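Local coordinates for aminotransferase, class IV (Brucella abortus, PDB 4TVI), which probably catalyses the pyridoxal-phosphate-dependent transfer of amino groups from leucine, isoleucine and valine to 2-oxoglutarate, at residues A[96-101]-A[124-129]; A[76-81]-A[102-107]; A[54-57]-A[61-64]; A[41-46]-A[145-150]. All blocks are in the same frame, centred on the assembly; numbering follows the deposited sequence.

Interaction 1. Residues A[96-101]-A[124-129]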
loop_
_atom_site.group_PDB
_atom_site.type_symbol
_atom_site.label_atom_id
_atom_site.label_comp_id
_atom_site.label_asym_id
_atom_site.label_seq_id
_atom_site.Cartn_x
_atom_site.Cartn_y
_atom_site.Cartn_z
ATOM N N PRO A 96 10.347 6.218 14.229
ATOM C CA PRO A 96 11.598 5.505 13.949
ATOM C C PRO A 96 12.373 5.206 15.223
ATOM O O PRO A 96 12.490 6.053 16.107
ATOM C CB PRO A 96 12.366 6.465 13.024
ATOM C CG PRO A 96 11.665 7.792 13.149
ATOM C CD PRO A 96 10.236 7.459 13.444
ATOM N N THR A 97 12.874 3.981 15.304
ATOM C CA THR A 97 13.518 3.452 16.495
ATOM C C THR A 97 15.028 3.690 16.514
ATOM O O THR A 97 15.674 3.513 17.546
ATOM C CB THR A 97 13.243 1.951 16.614
ATOM O OG1 THR A 97 13.632 1.315 15.391
ATOM C CG2 THR A 97 11.751 1.702 16.844
ATOM N N LEU A 98 15.594 4.042 15.360
ATOM C CA LEU A 98 17.032 4.291 15.249
ATOM C C LEU A 98 17.335 5.649 14.613
ATOM O O LEU A 98 16.605 6.118 13.741
ATOM C CB LEU A 98 17.711 3.184 14.443
ATOM C CG LEU A 98 17.629 1.750 14.970
ATOM C CD1 LEU A 98 18.264 0.791 13.977
ATOM C CD2 LEU A 98 18.319 1.651 16.316
ATOM N N SER A 99 18.419 6.280 15.049
ATOM C CA SER A 99 18.887 7.487 14.390
ATOM C C SER A 99 19.422 7.118 13.015
ATOM O O SER A 99 19.668 5.941 12.734
ATOM C CB SER A 99 19.973 8.171 15.213
ATOM O OG SER A 99 21.146 7.380 15.227
ATOM N N ALA A 100 19.611 8.117 12.161
ATOM C CA ALA A 100 20.161 7.879 10.829
ATOM C C ALA A 100 21.566 7.288 10.926
ATOM O O ALA A 100 21.916 6.370 10.183
ATOM C CB ALA A 100 20.181 9.168 10.023
ATOM N N ASN A 101 22.354 7.804 11.865
ATOM C CA ASN A 101 23.698 7.289 12.114
ATOM C C ASN A 101 23.684 5.852 12.629
ATOM O O ASN A 101 24.575 5.065 12.294
ATOM C CB ASN A 101 24.440 8.192 13.098
ATOM C CG ASN A 101 25.063 9.393 12.424
ATOM O OD1 ASN A 101 25.102 9.477 11.198
ATOM N ND2 ASN A 101 25.549 10.337 13.222
ATOM N N PRO A 124 16.787 -0.913 4.601
ATOM C CA PRO A 124 16.203 -0.628 5.915
ATOM C C PRO A 124 14.677 -0.630 5.846
ATOM O O PRO A 124 14.127 -0.188 4.837
ATOM C CB PRO A 124 16.724 0.776 6.246
ATOM C CG PRO A 124 17.787 1.065 5.232
ATOM C CD PRO A 124 17.434 0.275 4.024
ATOM N N MET A 125 14.008 -1.109 6.891
ATOM C CA MET A 125 12.547 -1.167 6.891
ATOM C C MET A 125 11.951 -0.833 8.261
ATOM O O MET A 125 12.421 -1.319 9.289
ATOM C CB MET A 125 12.075 -2.552 6.446
ATOM C CG MET A 125 12.340 -2.864 4.981
ATOM S SD MET A 125 11.912 -4.558 4.532
ATOM C CE MET A 125 13.087 -5.476 5.527
ATOM N N TYR A 126 10.922 0.008 8.256
ATOM C CA TYR A 126 10.151 0.342 9.450
ATOM C C TYR A 126 8.687 -0.011 9.216
ATOM O O TYR A 126 8.197 0.128 8.096
ATOM C CB TYR A 126 10.229 1.828 9.782
ATOM C CG TYR A 126 11.486 2.332 10.447
ATOM C CD1 TYR A 126 11.879 1.871 11.697
ATOM C CD2 TYR A 126 12.240 3.332 9.851
ATOM C CE1 TYR A 126 13.019 2.367 12.316
ATOM C CE2 TYR A 126 13.369 3.830 10.458
ATOM C CZ TYR A 126 13.759 3.346 11.689
ATOM O OH TYR A 126 14.893 3.857 12.287
ATOM N N TRP A 127 7.990 -0.434 10.266
ATOM C CA TRP A 127 6.567 -0.749 10.170
ATOM C C TRP A 127 5.915 -0.771 11.554
ATOM O O TRP A 127 6.599 -0.879 12.571
ATOM C CB TRP A 127 6.363 -2.093 9.474
ATOM C CG TRP A 127 6.803 -3.263 10.313
ATOM C CD1 TRP A 127 6.024 -4.017 11.147
ATOM C CD2 TRP A 127 8.129 -3.802 10.405
ATOM N NE1 TRP A 127 6.783 -4.995 11.747
ATOM C CE2 TRP A 127 8.079 -4.883 11.310
ATOM C CE3 TRP A 127 9.354 -3.474 9.811
ATOM C CZ2 TRP A 127 9.204 -5.644 11.630
ATOM C CZ3 TRP A 127 10.474 -4.234 10.132
ATOM C CH2 TRP A 127 10.390 -5.304 11.034
ATOM N N ALA A 128 4.591 -0.688 11.592
ATOM C CA ALA A 128 3.875 -0.750 12.862
ATOM C C ALA A 128 3.414 -2.170 13.155
ATOM O O ALA A 128 2.856 -2.836 12.284
ATOM C CB ALA A 128 2.687 0.195 12.857
ATOM N N GLU A 129 3.654 -2.632 14.380
ATOM C CA GLU A 129 3.170 -3.944 14.797
ATOM C C GLU A 129 1.703 -3.897 15.235
ATOM O O GLU A 129 0.980 -4.880 15.083
ATOM C CB GLU A 129 4.019 -4.511 15.936
ATOM C CG GLU A 129 5.314 -5.156 15.493
ATOM C CD GLU A 129 5.084 -6.434 14.708
ATOM O OE1 GLU A 129 4.036 -7.086 14.921
ATOM O OE2 GLU A 129 5.947 -6.785 13.875
#
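P96 and Y126 mark the closest approach of the two backbones, CA to CA 7.0 Å, where the loop entering helix 100-111 passes strand 120-128. This belongs to the layered alpha/beta part of the class IV aminotransferase fold, in which helices 78-91 and 100-111 cover a five-stranded antiparallel sheet. One side chain, Y126, reaches out of the sheet, and the loop covers one face and part of the edge of its ring. P96 lies over that face in a CH-pi contact, its CA 4.0 Å from the Y126 ring centroid and displaced toward the rim, while P96 CB sits 3.7 Å from Y126 CZ. T97 comes in at the ring edge: with chi1 at 54°, OG1 is tucked between its own N and carbonyl carbon and lies in the ring plane, 3.3 Å from Y126 CE1. F145 of the neighbouring strand also meets this ring, its plane inclined to it.

The phenol oxygen is hydrogen-bonded to N86 OD1 on helix 78-91 and to L98 N. The same N86 amide uses ND2 to hold L98 O, so loop, helix and strand share one small network. The bond from the loop backbone, L98 N to Y126 OH, is 3.2 Å long and bent to 145° at the hydrogen.

Interaction 2. Residues A[76-81]-A[102-107]; sequences PDLDRH and DIEALA
E104 reaches across from helix 100-111 to the first turn of helix 78-91, touching L78 with its stem and D79 with its carboxylate. The two consecutive helices form part of the layer that covers the five-stranded antiparallel sheet of this class IV aminotransferase, and their backbones come nearest at D79 and E104, with CA atoms 6.1 Å apart.

From CB, which points toward the other helix, E104 runs out almost fully extended: chi1 is 174°, and the chain stays straight beyond CG. CG makes the apolar touch of this side chain, 3.7 Å from L78 CD2 and 3.9 Å from L78 CG, the leucine and the glutamate meeting at an oblique angle. CD, one atom further, has already passed the leucine and lies 4.1 Å from D79 CB. At the tip the oxygens diverge. OE1 rests against the aliphatic start of the aspartate, 3.3 Å from D79 CB, whereas OE2 turns back to its own helix and forms a salt bridge with R108. That partner probably eases the approach of the D79 carboxylate. A chi1 of 53° puts D79 CG between N and the carbonyl carbon, leaving OD2 5.3 Å from E104 OE1, while D79 OD1 makes a weak bond to R80 N.

Helix 100-111 turns another side to the sheet, where A107 packs on L147 and I103 on F145 of strand 143-151. One turn on from E104, the buried A107 also meets the other helix, its CB 4.3 Å from L78 CD2.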
loop_
_atom_site.group_PDB
_atom_site.type_symbol
_atom_site.label_atom_id
_atom_site.label_comp_id
_atom_site.label_asym_id
_atom_site.label_seq_id
_atom_site.Cartn_x
_atom_site.Cartn_y
_atom_site.Cartn_z
ATOM N N PRO A 76 28.192 4.757 -1.578
ATOM C CA PRO A 76 27.842 6.168 -1.793
ATOM C C PRO A 76 26.453 6.534 -1.291
ATOM O O PRO A 76 25.497 5.782 -1.492
ATOM C CB PRO A 76 27.931 6.326 -3.315
ATOM C CG PRO A 76 27.789 4.948 -3.858
ATOM C CD PRO A 76 28.454 4.059 -2.847
ATOM N N ASP A 77 26.368 7.679 -0.620
ATOM C CA ASP A 77 25.108 8.231 -0.127
ATOM C C ASP A 77 24.375 7.287 0.824
ATOM O O ASP A 77 23.151 7.371 0.966
ATOM C CB ASP A 77 24.188 8.611 -1.297
ATOM C CG ASP A 77 24.530 9.975 -1.892
ATOM O OD1 ASP A 77 24.953 10.866 -1.126
ATOM O OD2 ASP A 77 24.383 10.155 -3.124
ATOM N N LEU A 78 25.118 6.394 1.472
ATOM C CA LEU A 78 24.538 5.533 2.504
ATOM C C LEU A 78 23.929 6.385 3.617
ATOM O O LEU A 78 22.913 6.017 4.207
ATOM C CB LEU A 78 25.583 4.573 3.084
ATOM C CG LEU A 78 25.139 3.747 4.301
ATOM C CD1 LEU A 78 23.889 2.928 3.979
ATOM C CD2 LEU A 78 26.267 2.838 4.780
ATOM N N ASP A 79 24.559 7.520 3.907
ATOM C CA ASP A 79 24.080 8.384 4.976
ATOM C C ASP A 79 22.737 9.009 4.611
ATOM O O ASP A 79 21.838 9.086 5.450
ATOM C CB ASP A 79 25.109 9.472 5.306
ATOM C CG ASP A 79 25.545 10.275 4.083
ATOM O OD1 ASP A 79 25.413 9.783 2.944
ATOM O OD2 ASP A 79 26.035 11.407 4.266
ATOM N N ARG A 80 22.595 9.432 3.358
ATOM C CA ARG A 80 21.349 10.044 2.904
ATOM C C ARG A 80 20.213 9.024 2.864
ATOM O O ARG A 80 19.096 9.316 3.279
ATOM C CB ARG A 80 21.521 10.679 1.520
ATOM C CG ARG A 80 22.592 11.758 1.450
ATOM C CD ARG A 80 22.329 12.689 0.283
ATOM N NE ARG A 80 21.106 13.471 0.469
ATOM C CZ ARG A 80 20.490 14.136 -0.504
ATOM N NH1 ARG A 80 20.978 14.104 -1.738
ATOM N NH2 ARG A 80 19.388 14.829 -0.250
ATOM N N HIS A 81 20.510 7.830 2.364
ATOM C CA HIS A 81 19.523 6.757 2.309
ATOM C C HIS A 81 19.082 6.337 3.709
ATOM O O HIS A 81 17.910 6.024 3.930
ATOM C CB HIS A 81 20.080 5.556 1.538
ATOM C CG HIS A 81 20.103 5.746 0.053
ATOM N ND1 HIS A 81 18.952 5.828 -0.705
ATOM C CD2 HIS A 81 21.133 5.864 -0.819
ATOM C CE1 HIS A 81 19.274 5.983 -1.976
ATOM N NE2 HIS A 81 20.592 6.012 -2.072
ATOM N N ASP A 102 22.686 5.520 13.449
ATOM C CA ASP A 102 22.515 4.152 13.932
ATOM C C ASP A 102 22.337 3.180 12.768
ATOM O O ASP A 102 23.003 2.145 12.706
ATOM C CB ASP A 102 21.300 4.035 14.865
ATOM C CG ASP A 102 21.536 4.648 16.232
ATOM O OD1 ASP A 102 22.707 4.747 16.664
ATOM O OD2 ASP A 102 20.538 5.031 16.877
ATOM N N ILE A 103 21.436 3.529 11.850
ATOM C CA ILE A 103 21.145 2.695 10.689
ATOM C C ILE A 103 22.385 2.529 9.814
ATOM O O ILE A 103 22.686 1.428 9.355
ATOM C CB ILE A 103 19.987 3.279 9.850
ATOM C CG1 ILE A 103 18.672 3.188 10.628
ATOM C CG2 ILE A 103 19.871 2.569 8.497
ATOM C CD1 ILE A 103 17.459 3.680 9.841
ATOM N N GLU A 104 23.106 3.625 9.592
ATOM C CA GLU A 104 24.317 3.576 8.781
ATOM C C GLU A 104 25.380 2.694 9.435
ATOM O O GLU A 104 25.993 1.855 8.776
ATOM C CB GLU A 104 24.875 4.981 8.547
ATOM C CG GLU A 104 26.220 4.986 7.836
ATOM C CD GLU A 104 26.706 6.386 7.482
ATOM O OE1 GLU A 104 25.961 7.360 7.708
ATOM O OE2 GLU A 104 27.836 6.506 6.964
ATOM N N ALA A 105 25.586 2.896 10.732
ATOM C CA ALA A 105 26.573 2.133 11.490
ATOM C C ALA A 105 26.227 0.647 11.486
ATOM O O ALA A 105 27.096 -0.208 11.320
ATOM C CB ALA A 105 26.669 2.654 12.911
ATOM N N LEU A 106 24.947 0.350 11.668
ATOM C CA LEU A 106 24.461 -1.025 11.650
ATOM C C LEU A 106 24.655 -1.655 10.268
ATOM O O LEU A 106 25.051 -2.816 10.153
ATOM C CB LEU A 106 22.987 -1.064 12.053
ATOM C CG LEU A 106 22.366 -2.442 12.266
ATOM C CD1 LEU A 106 23.026 -3.134 13.446
ATOM C CD2 LEU A 106 20.866 -2.317 12.472
ATOM N N ALA A 107 24.382 -0.877 9.225
ATOM C CA ALA A 107 24.578 -1.341 7.855
ATOM C C ALA A 107 26.033 -1.740 7.607
ATOM O O ALA A 107 26.309 -2.792 7.028
ATOM C CB ALA A 107 24.150 -0.268 6.867
#

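Interaction 3. Residues A[54-57]-A[61-64]; sequences ASQA and GSLV
The Q56 carboxamide meets S62 through its oxygen, across the glycine-terminated end of short helix 56-60: S62 OG lies in the carbonyl plane, at a C=O...O angle of 153°, and donates a 2.8 Å hydrogen bond to Q56 OE1. At the other end of the amide NE2 bonds to V136 O, so both polar atoms are engaged, which should fix the rotation of the group. The peptide carbonyl of A57 is approached differently, since G61 N sits above its plane.

The helix ends with the bond from G61 N to A57 O, 3.1 Å long, and G61 then leaves helical geometry with a positive phi of 79°, turning the chain toward strand 64-70 at the edge of the antiparallel sheet. A water carries the link further: it donates to A57 O at 2.8 Å and accepts from L63 N at 3.0 Å, giving the carbonyl a second partner.

Q56 gets its amide to the serine by bending sharply at chi2, -88°. S62 OG is gripped twice, accepting from A128 N of strand 120-128 while donating to the glutamine, and so ties the turn to the sheet. Beyond it, L63 makes a backbone hydrogen bond with A182, two residues on from K180, the lysine that carries the pyridoxal phosphate, and the L63 side chain packs on T58 of the second subunit. Beside its polar bonds, S62 OG also rests against the A57 methyl, 3.4 Å from CB.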
loop_
_atom_site.group_PDB
_atom_site.type_symbol
_atom_site.label_atom_id
_atom_site.label_comp_id
_atom_site.label_asym_id
_atom_site.label_seq_id
_atom_site.Cartn_x
_atom_site.Cartn_y
_atom_site.Cartn_z
ATOM N N ALA A 54 -0.972 -11.145 12.207
ATOM C CA ALA A 54 -1.827 -10.151 12.843
ATOM C C ALA A 54 -1.092 -8.845 13.111
ATOM O O ALA A 54 -1.572 -8.013 13.876
ATOM C CB ALA A 54 -2.412 -10.707 14.139
ATOM N N SER A 55 0.082 -8.674 12.508
ATOM C CA SER A 55 0.781 -7.394 12.564
ATOM C C SER A 55 -0.031 -6.362 11.796
ATOM O O SER A 55 -0.554 -6.664 10.729
ATOM C CB SER A 55 2.197 -7.494 11.978
ATOM O OG SER A 55 3.015 -8.362 12.741
ATOM N N GLN A 56 -0.148 -5.156 12.345
ATOM C CA GLN A 56 -0.889 -4.083 11.691
ATOM C C GLN A 56 -0.344 -3.849 10.286
ATOM O O GLN A 56 -1.103 -3.698 9.333
ATOM C CB GLN A 56 -0.811 -2.792 12.518
ATOM C CG GLN A 56 -1.718 -1.655 12.035
ATOM C CD GLN A 56 -1.072 -0.771 10.977
ATOM O OE1 GLN A 56 0.095 -0.944 10.630
ATOM N NE2 GLN A 56 -1.834 0.186 10.466
ATOM N N ALA A 57 0.980 -3.832 10.164
ATOM C CA ALA A 57 1.621 -3.541 8.887
ATOM C C ALA A 57 1.289 -4.586 7.831
ATOM O O ALA A 57 1.235 -4.287 6.639
ATOM C CB ALA A 57 3.121 -3.443 9.065
ATOM N N GLY A 61 -0.792 -2.069 5.847
ATOM C CA GLY A 61 0.158 -1.442 4.938
ATOM C C GLY A 61 1.117 -0.343 5.369
ATOM O O GLY A 61 1.519 0.470 4.545
ATOM N N SER A 62 1.531 -0.326 6.628
ATOM C CA SER A 62 2.299 0.815 7.126
ATOM C C SER A 62 3.821 0.750 6.902
ATOM O O SER A 62 4.535 1.666 7.302
ATOM C CB SER A 62 2.025 0.999 8.621
ATOM O OG SER A 62 2.420 -0.152 9.356
ATOM N N LEU A 63 4.319 -0.288 6.236
ATOM C CA LEU A 63 5.773 -0.458 6.111
ATOM C C LEU A 63 6.417 0.529 5.134
ATOM O O LEU A 63 5.927 0.743 4.020
ATOM C CB LEU A 63 6.125 -1.889 5.689
ATOM C CG LEU A 63 7.623 -2.262 5.709
ATOM C CD1 LEU A 63 7.837 -3.722 6.148
ATOM C CD2 LEU A 63 8.285 -2.028 4.355
ATOM N N VAL A 64 7.522 1.126 5.568
ATOM C CA VAL A 64 8.345 1.960 4.701
ATOM C C VAL A 64 9.706 1.308 4.529
ATOM O O VAL A 64 10.104 0.467 5.340
ATOM C CB VAL A 64 8.533 3.372 5.265
ATOM C CG1 VAL A 64 7.194 4.060 5.393
ATOM C CG2 VAL A 64 9.230 3.312 6.611
HETATM O O HOH W 1 2.970 -2.721 5.158
#

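Interaction 4. Residues A[41-46]-A[145-150]; sequences GEWREG and FALCLE
W43 makes the whole of this contact, laying the six-membered end of its indole against L147 and L149. The apolar touches come first. CH2 is the leading atom, 3.7 Å from L147 CD2 and 4.0 Å from L149 CD1, and the neighbouring ring atom W43 CZ3 lies 4.1 Å from L149 CG. Both leucines point their side chains toward the tryptophan from alternate positions of one strand, and the indole crosses them at a slant. Their first torsions send CG in different directions: in L147 it stands anti to the backbone N, chi1 180°, and in L149 anti to the carbonyl carbon, chi1 -51°. L147 touches the ring with CD2, L149 with CD1.

Contact with the main chain is slight: W43 CZ3 comes 3.7 Å from L147 O, approached obliquely, and no hydrogen bond joins the two segments. The topology of the five-stranded antiparallel sheet explains this. Strand 35-39 lies between 42-45 and 143-151 and pairs with both, R44 bonding to T37 on one side of it and L147 to Y38 on the other. Strands 42-45 and 143-151 therefore run in the same direction with 35-39 between them, CA of W43 and of L147 being 8.8 Å from each other, and the W43 indole spans the gap.

Outside the two segments, Y38 on the middle strand meets W43 edge-to-face, and L106 of helix 100-111 and K113 pack on it. C148, between the two leucines, points away from 41-46 and touches A53 of the second subunit.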
loop_
_atom_site.group_PDB
_atom_site.type_symbol
_atom_site.label_atom_id
_atom_site.label_comp_id
_atom_site.label_asym_id
_atom_site.label_seq_id
_atom_site.Cartn_x
_atom_site.Cartn_y
_atom_site.Cartn_z
ATOM N N GLY A 41 17.388 -7.433 17.340
ATOM C CA GLY A 41 18.698 -7.387 17.968
ATOM C C GLY A 41 19.717 -8.414 17.511
ATOM O O GLY A 41 20.772 -8.560 18.125
ATOM N N GLU A 42 19.422 -9.112 16.422
ATOM C CA GLU A 42 20.302 -10.174 15.951
ATOM C C GLU A 42 20.436 -10.168 14.439
ATOM O O GLU A 42 19.449 -10.004 13.727
ATOM C CB GLU A 42 19.787 -11.547 16.403
ATOM C CG GLU A 42 19.601 -11.708 17.901
ATOM C CD GLU A 42 20.918 -11.758 18.653
ATOM O OE1 GLU A 42 21.977 -11.901 18.001
ATOM O OE2 GLU A 42 20.888 -11.659 19.898
ATOM N N TRP A 43 21.654 -10.364 13.945
ATOM C CA TRP A 43 21.832 -10.605 12.523
ATOM C C TRP A 43 21.450 -12.053 12.247
ATOM O O TRP A 43 21.943 -12.972 12.898
ATOM C CB TRP A 43 23.264 -10.316 12.077
ATOM C CG TRP A 43 23.572 -8.850 11.982
ATOM C CD1 TRP A 43 24.293 -8.097 12.867
ATOM C CD2 TRP A 43 23.160 -7.959 10.938
ATOM N NE1 TRP A 43 24.353 -6.792 12.433
ATOM C CE2 TRP A 43 23.667 -6.682 11.253
ATOM C CE3 TRP A 43 22.408 -8.117 9.769
ATOM C CZ2 TRP A 43 23.446 -5.570 10.440
ATOM C CZ3 TRP A 43 22.197 -7.011 8.959
ATOM C CH2 TRP A 43 22.715 -5.755 9.299
ATOM N N ARG A 44 20.590 -12.248 11.255
ATOM C CA ARG A 44 20.102 -13.578 10.917
ATOM C C ARG A 44 20.259 -13.868 9.433
ATOM O O ARG A 44 20.015 -13.004 8.590
ATOM C CB ARG A 44 18.629 -13.684 11.309
ATOM C CG ARG A 44 18.299 -12.998 12.624
ATOM C CD ARG A 44 16.901 -13.314 13.103
ATOM N NE ARG A 44 16.558 -12.516 14.276
ATOM C CZ ARG A 44 16.463 -13.016 15.505
ATOM N NH1 ARG A 44 16.638 -14.319 15.708
ATOM N NH2 ARG A 44 16.158 -12.225 16.525
ATOM N N GLU A 45 20.605 -15.110 9.119
ATOM C CA GLU A 45 20.900 -15.484 7.743
ATOM C C GLU A 45 19.672 -16.062 7.041
ATOM O O GLU A 45 18.760 -16.577 7.689
ATOM C CB GLU A 45 22.050 -16.497 7.718
ATOM C CG GLU A 45 22.908 -16.457 6.462
ATOM C CD GLU A 45 24.252 -17.154 6.647
ATOM O OE1 GLU A 45 25.044 -17.192 5.682
ATOM O OE2 GLU A 45 24.519 -17.660 7.760
ATOM N N GLY A 46 19.648 -15.960 5.715
ATOM C CA GLY A 46 18.599 -16.580 4.931
ATOM C C GLY A 46 17.246 -15.912 5.077
ATOM O O GLY A 46 17.150 -14.694 5.224
ATOM N N PHE A 145 11.809 -2.441 13.501
ATOM C CA PHE A 145 12.815 -2.229 12.467
ATOM C C PHE A 145 13.431 -3.533 11.983
ATOM O O PHE A 145 13.549 -4.499 12.741
ATOM C CB PHE A 145 13.906 -1.297 13.005
ATOM C CG PHE A 145 15.087 -1.126 12.087
ATOM C CD1 PHE A 145 15.047 -0.211 11.047
ATOM C CD2 PHE A 145 16.252 -1.850 12.289
ATOM C CE1 PHE A 145 16.134 -0.038 10.213
ATOM C CE2 PHE A 145 17.349 -1.680 11.455
ATOM C CZ PHE A 145 17.290 -0.775 10.418
ATOM N N ALA A 146 13.821 -3.558 10.715
ATOM C CA ALA A 146 14.634 -4.647 10.194
ATOM C C ALA A 146 15.522 -4.120 9.077
ATOM O O ALA A 146 15.113 -3.256 8.300
ATOM C CB ALA A 146 13.769 -5.798 9.704
ATOM N N LEU A 147 16.749 -4.626 9.020
ATOM C CA LEU A 147 17.704 -4.225 7.995
ATOM C C LEU A 147 18.130 -5.444 7.186
ATOM O O LEU A 147 18.836 -6.318 7.689
ATOM C CB LEU A 147 18.920 -3.552 8.631
ATOM C CG LEU A 147 20.019 -3.063 7.688
ATOM C CD1 LEU A 147 19.460 -2.061 6.677
ATOM C CD2 LEU A 147 21.149 -2.451 8.492
ATOM N N CYS A 148 17.702 -5.497 5.932
ATOM C CA CYS A 148 17.955 -6.667 5.099
ATOM C C CYS A 148 19.063 -6.407 4.083
ATOM O O CYS A 148 18.965 -5.493 3.255
ATOM C CB CYS A 148 16.665 -7.087 4.383
ATOM S SG CYS A 148 16.807 -8.604 3.410
ATOM N N LEU A 149 20.113 -7.217 4.157
ATOM C CA LEU A 149 21.234 -7.125 3.232
ATOM C C LEU A 149 21.263 -8.330 2.307
ATOM O O LEU A 149 21.297 -9.476 2.768
ATOM C CB LEU A 149 22.566 -7.024 3.980
ATOM C CG LEU A 149 22.687 -5.966 5.076
ATOM C CD1 LEU A 149 24.120 -5.890 5.574
ATOM C CD2 LEU A 149 22.194 -4.612 4.605
ATOM N N GLU A 150 21.232 -8.068 1.006
ATOM C CA GLU A 150 21.271 -9.130 0.009
ATOM C C GLU A 150 22.471 -8.987 -0.920
ATOM O O GLU A 150 22.705 -7.918 -1.488
ATOM C CB GLU A 150 19.981 -9.148 -0.812
ATOM C CG GLU A 150 19.887 -10.324 -1.777
ATOM C CD GLU A 150 18.532 -10.407 -2.461
ATOM O OE1 GLU A 150 17.709 -9.485 -2.265
ATOM O OE2 GLU A 150 18.290 -11.390 -3.193
#

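How the interactions relate
From the N terminus, 41-46 opens interaction 4, whose loop stays open until 145-150 and encloses the other three. Interaction 3 closes first, a short local turn from 54-57 to 61-64. Next, 76-81 opens interaction 2 and 96-101 opens interaction 1; 102-107 closes the former and 124-129 the latter, so these two cross. Helix 100-111 joins interactions 1 and 2, and it lies against strand 143-151 of interaction 4. Strands 120-128 and 143-151 are neighbours, joining interactions 1 and 4 in one sheet. Interaction 3 meets interaction 1 through E129 with S55 and Y126 with V64, but touches neither 2 nor 4.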